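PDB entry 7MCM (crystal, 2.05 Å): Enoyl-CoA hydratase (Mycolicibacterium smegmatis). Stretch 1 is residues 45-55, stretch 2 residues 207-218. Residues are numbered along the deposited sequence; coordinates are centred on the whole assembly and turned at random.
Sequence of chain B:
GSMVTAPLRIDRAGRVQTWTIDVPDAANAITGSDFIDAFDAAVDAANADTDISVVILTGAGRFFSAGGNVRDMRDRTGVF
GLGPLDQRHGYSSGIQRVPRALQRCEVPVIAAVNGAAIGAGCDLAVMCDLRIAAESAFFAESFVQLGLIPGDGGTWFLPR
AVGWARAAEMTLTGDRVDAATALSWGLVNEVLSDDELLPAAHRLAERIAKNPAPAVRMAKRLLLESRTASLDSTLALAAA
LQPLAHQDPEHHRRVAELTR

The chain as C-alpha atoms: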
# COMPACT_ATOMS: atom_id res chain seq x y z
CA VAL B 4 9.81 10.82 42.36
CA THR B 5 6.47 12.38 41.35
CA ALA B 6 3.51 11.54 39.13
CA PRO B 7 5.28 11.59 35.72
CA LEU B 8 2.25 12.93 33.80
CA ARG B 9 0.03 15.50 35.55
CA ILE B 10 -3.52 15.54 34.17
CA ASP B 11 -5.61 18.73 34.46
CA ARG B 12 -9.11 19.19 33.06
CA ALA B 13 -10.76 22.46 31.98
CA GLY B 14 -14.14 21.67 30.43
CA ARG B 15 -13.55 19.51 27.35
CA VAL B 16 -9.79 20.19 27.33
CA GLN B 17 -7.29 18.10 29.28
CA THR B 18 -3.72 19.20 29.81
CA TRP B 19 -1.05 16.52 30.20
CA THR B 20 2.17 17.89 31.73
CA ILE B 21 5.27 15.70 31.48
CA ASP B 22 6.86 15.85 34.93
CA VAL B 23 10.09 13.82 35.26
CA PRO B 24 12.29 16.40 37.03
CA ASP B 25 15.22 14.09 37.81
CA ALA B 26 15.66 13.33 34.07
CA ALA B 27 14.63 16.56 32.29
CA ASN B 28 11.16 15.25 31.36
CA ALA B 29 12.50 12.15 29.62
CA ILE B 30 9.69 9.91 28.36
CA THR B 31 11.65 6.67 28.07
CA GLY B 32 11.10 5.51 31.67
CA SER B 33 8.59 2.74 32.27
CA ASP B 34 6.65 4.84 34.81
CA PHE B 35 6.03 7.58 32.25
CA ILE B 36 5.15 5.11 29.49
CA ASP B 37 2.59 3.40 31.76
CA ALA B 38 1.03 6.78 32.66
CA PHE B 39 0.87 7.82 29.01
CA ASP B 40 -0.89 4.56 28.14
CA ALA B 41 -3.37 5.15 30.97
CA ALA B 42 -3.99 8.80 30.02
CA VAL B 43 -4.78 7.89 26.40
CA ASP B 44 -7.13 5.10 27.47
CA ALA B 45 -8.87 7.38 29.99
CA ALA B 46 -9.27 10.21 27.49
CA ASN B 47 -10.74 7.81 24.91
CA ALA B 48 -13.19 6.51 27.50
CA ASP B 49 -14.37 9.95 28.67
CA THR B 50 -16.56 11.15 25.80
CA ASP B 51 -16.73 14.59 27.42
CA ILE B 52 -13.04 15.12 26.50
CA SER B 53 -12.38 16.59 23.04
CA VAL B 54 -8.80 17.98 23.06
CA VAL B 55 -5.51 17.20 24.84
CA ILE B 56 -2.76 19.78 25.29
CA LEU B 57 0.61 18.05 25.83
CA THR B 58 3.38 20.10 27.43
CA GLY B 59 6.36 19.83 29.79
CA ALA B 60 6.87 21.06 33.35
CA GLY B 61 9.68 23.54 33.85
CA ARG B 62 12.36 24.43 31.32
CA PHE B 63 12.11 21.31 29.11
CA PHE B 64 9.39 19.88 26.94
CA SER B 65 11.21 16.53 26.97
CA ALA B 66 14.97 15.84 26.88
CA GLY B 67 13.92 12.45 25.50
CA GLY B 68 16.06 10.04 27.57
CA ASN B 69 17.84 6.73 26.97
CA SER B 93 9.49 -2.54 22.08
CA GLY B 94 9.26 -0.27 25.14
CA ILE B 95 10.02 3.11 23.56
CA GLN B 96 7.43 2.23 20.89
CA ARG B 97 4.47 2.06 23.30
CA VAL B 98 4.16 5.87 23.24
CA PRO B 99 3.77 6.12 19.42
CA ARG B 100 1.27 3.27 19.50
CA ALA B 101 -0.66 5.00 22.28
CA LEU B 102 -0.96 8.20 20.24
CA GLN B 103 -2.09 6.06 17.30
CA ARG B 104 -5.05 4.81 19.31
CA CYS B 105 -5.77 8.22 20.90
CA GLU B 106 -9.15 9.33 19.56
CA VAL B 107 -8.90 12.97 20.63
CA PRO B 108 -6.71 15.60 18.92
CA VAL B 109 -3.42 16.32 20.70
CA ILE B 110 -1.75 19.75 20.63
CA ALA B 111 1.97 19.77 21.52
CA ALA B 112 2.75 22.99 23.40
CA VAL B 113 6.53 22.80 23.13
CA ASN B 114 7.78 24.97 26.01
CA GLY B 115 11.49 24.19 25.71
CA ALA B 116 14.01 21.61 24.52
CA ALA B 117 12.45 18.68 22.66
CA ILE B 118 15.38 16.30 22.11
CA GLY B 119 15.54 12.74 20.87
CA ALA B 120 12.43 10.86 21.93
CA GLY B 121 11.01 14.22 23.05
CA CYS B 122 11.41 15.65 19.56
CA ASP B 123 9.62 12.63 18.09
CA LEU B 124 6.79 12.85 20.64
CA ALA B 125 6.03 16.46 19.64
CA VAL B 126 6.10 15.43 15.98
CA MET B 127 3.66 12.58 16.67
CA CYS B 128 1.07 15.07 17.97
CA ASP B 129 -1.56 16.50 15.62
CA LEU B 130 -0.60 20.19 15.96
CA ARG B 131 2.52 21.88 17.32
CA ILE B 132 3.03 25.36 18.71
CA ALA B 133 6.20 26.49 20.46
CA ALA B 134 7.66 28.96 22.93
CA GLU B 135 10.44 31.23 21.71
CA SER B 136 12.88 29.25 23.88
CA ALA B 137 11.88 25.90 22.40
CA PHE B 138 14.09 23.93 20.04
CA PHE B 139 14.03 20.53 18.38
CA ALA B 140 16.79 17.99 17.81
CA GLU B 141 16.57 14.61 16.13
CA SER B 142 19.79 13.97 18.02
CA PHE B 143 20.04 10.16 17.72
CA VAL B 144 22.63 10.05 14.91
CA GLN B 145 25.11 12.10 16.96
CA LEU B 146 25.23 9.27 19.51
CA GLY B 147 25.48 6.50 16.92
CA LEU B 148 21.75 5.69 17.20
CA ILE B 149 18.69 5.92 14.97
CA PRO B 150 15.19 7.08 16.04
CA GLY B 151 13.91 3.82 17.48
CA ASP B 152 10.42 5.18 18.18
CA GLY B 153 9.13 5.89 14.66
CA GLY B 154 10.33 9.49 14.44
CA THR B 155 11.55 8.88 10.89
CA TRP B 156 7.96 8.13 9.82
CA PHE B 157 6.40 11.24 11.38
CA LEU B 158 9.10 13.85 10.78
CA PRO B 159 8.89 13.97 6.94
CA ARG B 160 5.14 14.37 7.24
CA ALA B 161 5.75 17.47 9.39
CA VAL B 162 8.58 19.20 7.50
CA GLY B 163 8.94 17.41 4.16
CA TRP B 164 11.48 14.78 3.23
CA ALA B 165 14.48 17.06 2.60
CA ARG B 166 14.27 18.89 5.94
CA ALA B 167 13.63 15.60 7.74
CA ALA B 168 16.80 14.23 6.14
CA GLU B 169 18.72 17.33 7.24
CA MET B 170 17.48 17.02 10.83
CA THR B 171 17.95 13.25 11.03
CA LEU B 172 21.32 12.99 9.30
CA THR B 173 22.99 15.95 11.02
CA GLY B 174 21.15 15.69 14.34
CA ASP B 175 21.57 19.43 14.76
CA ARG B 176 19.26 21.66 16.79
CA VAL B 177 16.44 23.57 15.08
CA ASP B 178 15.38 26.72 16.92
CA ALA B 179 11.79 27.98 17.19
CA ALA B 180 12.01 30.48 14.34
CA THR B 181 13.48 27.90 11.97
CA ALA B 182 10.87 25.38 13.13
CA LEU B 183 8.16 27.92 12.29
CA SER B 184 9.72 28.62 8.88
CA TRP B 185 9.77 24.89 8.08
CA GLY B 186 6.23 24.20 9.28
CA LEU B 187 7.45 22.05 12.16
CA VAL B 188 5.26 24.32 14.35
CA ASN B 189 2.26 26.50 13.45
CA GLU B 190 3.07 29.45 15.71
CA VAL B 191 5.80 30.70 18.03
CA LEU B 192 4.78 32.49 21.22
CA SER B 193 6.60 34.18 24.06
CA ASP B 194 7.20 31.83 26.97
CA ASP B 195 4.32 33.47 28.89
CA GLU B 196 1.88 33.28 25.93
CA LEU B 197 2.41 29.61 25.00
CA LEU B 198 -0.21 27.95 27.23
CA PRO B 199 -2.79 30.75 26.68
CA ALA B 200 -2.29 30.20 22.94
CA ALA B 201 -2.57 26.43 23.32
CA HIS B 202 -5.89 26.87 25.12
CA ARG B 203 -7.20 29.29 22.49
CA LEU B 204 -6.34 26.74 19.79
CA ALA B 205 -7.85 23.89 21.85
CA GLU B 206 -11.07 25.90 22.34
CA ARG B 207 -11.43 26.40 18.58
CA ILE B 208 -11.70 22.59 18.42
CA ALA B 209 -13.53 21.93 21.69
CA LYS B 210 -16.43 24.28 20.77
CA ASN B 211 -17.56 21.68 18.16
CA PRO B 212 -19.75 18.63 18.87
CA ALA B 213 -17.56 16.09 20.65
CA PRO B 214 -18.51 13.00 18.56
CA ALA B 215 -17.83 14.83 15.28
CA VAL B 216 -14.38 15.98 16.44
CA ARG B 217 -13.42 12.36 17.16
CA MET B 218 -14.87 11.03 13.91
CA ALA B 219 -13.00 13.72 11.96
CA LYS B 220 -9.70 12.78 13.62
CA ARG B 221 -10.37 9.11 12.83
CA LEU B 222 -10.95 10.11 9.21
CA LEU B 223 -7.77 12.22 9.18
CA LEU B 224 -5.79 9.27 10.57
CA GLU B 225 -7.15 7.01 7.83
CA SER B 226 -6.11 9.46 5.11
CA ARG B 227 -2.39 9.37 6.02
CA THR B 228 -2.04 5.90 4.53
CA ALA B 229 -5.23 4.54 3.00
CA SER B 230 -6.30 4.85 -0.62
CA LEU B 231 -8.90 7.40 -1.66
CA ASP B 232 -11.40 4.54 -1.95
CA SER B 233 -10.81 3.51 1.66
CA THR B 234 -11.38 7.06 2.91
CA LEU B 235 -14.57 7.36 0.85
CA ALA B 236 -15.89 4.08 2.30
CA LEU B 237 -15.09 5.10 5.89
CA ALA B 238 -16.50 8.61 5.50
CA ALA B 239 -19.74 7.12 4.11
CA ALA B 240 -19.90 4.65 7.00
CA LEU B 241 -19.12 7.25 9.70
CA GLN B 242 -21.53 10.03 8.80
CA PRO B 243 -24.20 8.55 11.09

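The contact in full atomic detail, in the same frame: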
# COMPACT_ATOMS: atom_id res chain seq x y z
N ALA B 45 -7.86 6.66 29.22
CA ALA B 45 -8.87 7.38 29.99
C ALA B 45 -9.50 8.49 29.17
O ALA B 45 -10.70 8.75 29.29
CB ALA B 45 -8.25 7.95 31.27
N ALA B 46 -8.71 9.15 28.33
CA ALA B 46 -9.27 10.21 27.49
C ALA B 46 -10.20 9.62 26.43
O ALA B 46 -11.26 10.19 26.15
CB ALA B 46 -8.13 11.02 26.85
N ASN B 47 -9.83 8.48 25.84
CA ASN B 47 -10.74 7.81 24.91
C ASN B 47 -12.06 7.45 25.57
O ASN B 47 -13.12 7.54 24.95
CB ASN B 47 -10.10 6.54 24.36
CG ASN B 47 -9.03 6.82 23.33
OD1 ASN B 47 -8.94 7.93 22.80
ND2 ASN B 47 -8.19 5.82 23.06
N ALA B 48 -12.00 7.00 26.83
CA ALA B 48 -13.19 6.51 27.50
C ALA B 48 -14.11 7.64 27.95
O ALA B 48 -15.32 7.42 28.09
CB ALA B 48 -12.80 5.64 28.70
N ASP B 49 -13.57 8.83 28.18
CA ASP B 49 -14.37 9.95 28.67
C ASP B 49 -14.83 10.77 27.46
O ASP B 49 -14.13 11.66 26.99
CB ASP B 49 -13.57 10.80 29.65
CG ASP B 49 -14.43 11.86 30.36
OD1 ASP B 49 -15.58 12.09 29.94
OD2 ASP B 49 -13.93 12.46 31.33
N THR B 50 -16.05 10.47 26.99
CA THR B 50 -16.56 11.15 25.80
C THR B 50 -16.77 12.65 26.00
O THR B 50 -16.98 13.36 25.01
CB THR B 50 -17.85 10.48 25.34
OG1 THR B 50 -18.84 10.57 26.37
CG2 THR B 50 -17.58 9.02 24.99
N ASP B 51 -16.68 13.15 27.23
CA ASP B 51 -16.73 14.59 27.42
C ASP B 51 -15.45 15.27 26.94
O ASP B 51 -15.48 16.46 26.59
CB ASP B 51 -16.98 14.91 28.90
CG ASP B 51 -18.36 14.44 29.39
OD1 ASP B 51 -19.33 14.39 28.60
OD2 ASP B 51 -18.46 14.11 30.60
N ILE B 52 -14.33 14.55 26.90
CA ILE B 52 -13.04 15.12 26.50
C ILE B 52 -12.95 15.21 24.98
O ILE B 52 -13.25 14.24 24.27
CB ILE B 52 -11.87 14.29 27.06
CG1 ILE B 52 -12.00 14.13 28.58
CG2 ILE B 52 -10.53 14.91 26.68
CD1 ILE B 52 -11.91 15.43 29.33
N SER B 53 -12.49 16.35 24.48
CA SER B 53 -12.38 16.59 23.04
C SER B 53 -11.00 17.00 22.56
O SER B 53 -10.74 16.89 21.36
CB SER B 53 -13.38 17.67 22.60
OG SER B 53 -14.70 17.16 22.56
N VAL B 54 -10.13 17.50 23.44
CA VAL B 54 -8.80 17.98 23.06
C VAL B 54 -7.85 17.69 24.22
O VAL B 54 -8.23 17.84 25.38
CB VAL B 54 -8.78 19.49 22.74
CG1 VAL B 54 -7.45 19.89 22.12
CG2 VAL B 54 -9.92 19.89 21.83
N VAL B 55 -6.62 17.31 23.89
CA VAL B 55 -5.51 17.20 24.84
C VAL B 55 -4.45 18.20 24.45
O VAL B 55 -4.11 18.31 23.26
CB VAL B 55 -4.93 15.77 24.90
CG1 VAL B 55 -3.56 15.73 25.62
CG2 VAL B 55 -5.89 14.82 25.59
N ARG B 207 -10.89 26.36 19.94
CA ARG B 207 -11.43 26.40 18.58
C ARG B 207 -11.86 25.02 18.10
O ARG B 207 -12.72 24.91 17.22
CB ARG B 207 -10.41 26.99 17.60
CG ARG B 207 -10.14 28.50 17.72
CD ARG B 207 -8.91 28.86 16.83
NE ARG B 207 -9.11 28.45 15.44
CZ ARG B 207 -8.15 28.26 14.54
NH1 ARG B 207 -6.88 28.41 14.85
NH2 ARG B 207 -8.48 27.91 13.30
N ILE B 208 -11.26 23.97 18.66
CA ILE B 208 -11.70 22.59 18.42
C ILE B 208 -12.82 22.19 19.36
O ILE B 208 -13.85 21.67 18.93
CB ILE B 208 -10.51 21.63 18.58
CG1 ILE B 208 -9.42 21.94 17.54
CG2 ILE B 208 -10.96 20.17 18.51
CD1 ILE B 208 -8.15 21.14 17.77
N ALA B 209 -12.63 22.45 20.66
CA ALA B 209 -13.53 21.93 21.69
C ALA B 209 -14.93 22.55 21.62
O ALA B 209 -15.86 21.99 22.20
CB ALA B 209 -12.93 22.16 23.08
N LYS B 210 -15.10 23.68 20.92
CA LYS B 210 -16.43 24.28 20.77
C LYS B 210 -17.36 23.41 19.93
O LYS B 210 -18.59 23.57 20.02
CB LYS B 210 -16.33 25.66 20.12
CG LYS B 210 -15.86 25.63 18.64
CD LYS B 210 -16.14 26.96 17.94
CE LYS B 210 -15.76 26.97 16.45
NZ LYS B 210 -14.29 26.99 16.22
N ASN B 211 -16.81 22.48 19.11
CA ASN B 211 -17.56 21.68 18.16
C ASN B 211 -18.10 20.42 18.82
O ASN B 211 -17.57 19.96 19.83
CB ASN B 211 -16.67 21.33 16.97
CG ASN B 211 -16.21 22.56 16.23
OD1 ASN B 211 -15.02 22.72 15.91
ND2 ASN B 211 -17.14 23.45 15.98
N PRO B 212 -19.17 19.84 18.27
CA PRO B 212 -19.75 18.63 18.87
C PRO B 212 -18.70 17.54 19.06
O PRO B 212 -17.99 17.17 18.13
CB PRO B 212 -20.82 18.21 17.85
CG PRO B 212 -21.17 19.46 17.14
CD PRO B 212 -19.88 20.25 17.06
N ALA B 213 -18.62 17.03 20.30
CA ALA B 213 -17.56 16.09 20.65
C ALA B 213 -17.51 14.85 19.76
O ALA B 213 -16.41 14.47 19.35
CB ALA B 213 -17.68 15.69 22.13
N PRO B 214 -18.62 14.18 19.44
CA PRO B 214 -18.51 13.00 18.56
C PRO B 214 -17.96 13.33 17.18
O PRO B 214 -17.24 12.51 16.60
CB PRO B 214 -19.95 12.48 18.49
CG PRO B 214 -20.61 13.02 19.68
CD PRO B 214 -20.01 14.37 19.89
N ALA B 215 -18.31 14.49 16.61
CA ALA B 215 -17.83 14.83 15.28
C ALA B 215 -16.33 15.11 15.28
O ALA B 215 -15.62 14.77 14.32
CB ALA B 215 -18.59 16.03 14.72
N VAL B 216 -15.82 15.76 16.33
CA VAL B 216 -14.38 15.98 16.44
C VAL B 216 -13.62 14.65 16.40
O VAL B 216 -12.60 14.51 15.70
CB VAL B 216 -14.07 16.79 17.72
CG1 VAL B 216 -12.57 16.74 18.03
CG2 VAL B 216 -14.52 18.24 17.52
N ARG B 217 -14.12 13.64 17.12
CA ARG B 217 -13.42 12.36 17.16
C ARG B 217 -13.54 11.61 15.85
O ARG B 217 -12.59 10.93 15.43
CB ARG B 217 -13.97 11.52 18.31
CG ARG B 217 -13.46 12.03 19.65
CD ARG B 217 -14.03 11.22 20.76
NE ARG B 217 -13.60 11.69 22.07
CZ ARG B 217 -13.34 10.89 23.09
NH1 ARG B 217 -13.39 9.57 22.96
NH2 ARG B 217 -13.03 11.42 24.27
N MET B 218 -14.71 11.67 15.20
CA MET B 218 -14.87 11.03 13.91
C MET B 218 -13.97 11.69 12.86
O MET B 218 -13.39 11.00 12.02
CB MET B 218 -16.33 11.11 13.47
CG MET B 218 -17.23 10.09 14.16
SD MET B 218 -18.87 9.88 13.40
CE MET B 218 -19.48 11.57 13.23
O HOH W 1 -14.66 14.18 21.59
O HOH W 2 -16.23 19.15 21.91

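The most unusual feature of this contact is that a single arginine, R217, binds the backbone of the other stretch with its guanidinium, taking up carbonyl oxygens where a helix ends and a turn follows. NH2 of R217 donates to O of A46 at 2.9 Å (N-H...O angle 140°) and to O of I52 at 2.8 Å (166°), while NH1 of R217 donates to O of N47 at 2.9 Å (164°). NE of R217 adds a weak hydrogen bond to O of I52, at 3.4 Å and 135°. These three acceptors lie at the edge of the guanidinium, near its plane, where its N-H bonds point. O of D49 also comes within 2.9 Å of NH2 of R217, but obliquely, and the geometry leaves that pair undecided. Over one face sits T50, its CA 3.9 Å from NH2 of R217.

The carbonyls converge because the chain folds back on itself. The helix ends at A48, D49 is the first residue to leave helical phi/psi, and a type I turn runs from D49 to I52, closed by N of I52 donating to O of D49 at 2.9 Å. OD1 of D49 accepts from N of D51 at 3.1 Å within the same turn. The CA-to-CB bond of R217 points sideways, yet the chain, with chi2 and chi3 both t, extends so that its end comes nearer to the turn.

Beyond the arginine, S53 is packed against A213: OG of S53 lies 3.4 Å from CB of A213, a van der Waals contact, since a methyl offers no polar partner. The polar needs of this hydroxyl are met by two waters. Water 1 donates to OG of S53 at 3.1 Å, with O of I52 (3.0 Å) and O of A213 (2.9 Å) also within its hydrogen-bonding reach, and accepts a weak bond from NE of R217 at 2.7 Å. Water 2 accepts from OG of S53 at 2.6 Å and bonds to O of A209 at 2.9 Å and O of N211 at 2.6 Å. Both waters therefore bridge the two stretches.

The remaining contact is mostly apolar. V54 and I208 point their CA-to-CB bonds toward the opposing stretch, and CG2 of V54 meets CG2 of I208 at 3.5 Å; the same V54 methyl is 4.0 Å from CB of A209. CG1 of V216 packs 3.8 Å from the backbone O of S53. Altogether 439 Å² is buried, summed over both sides, with R217 the largest contributor.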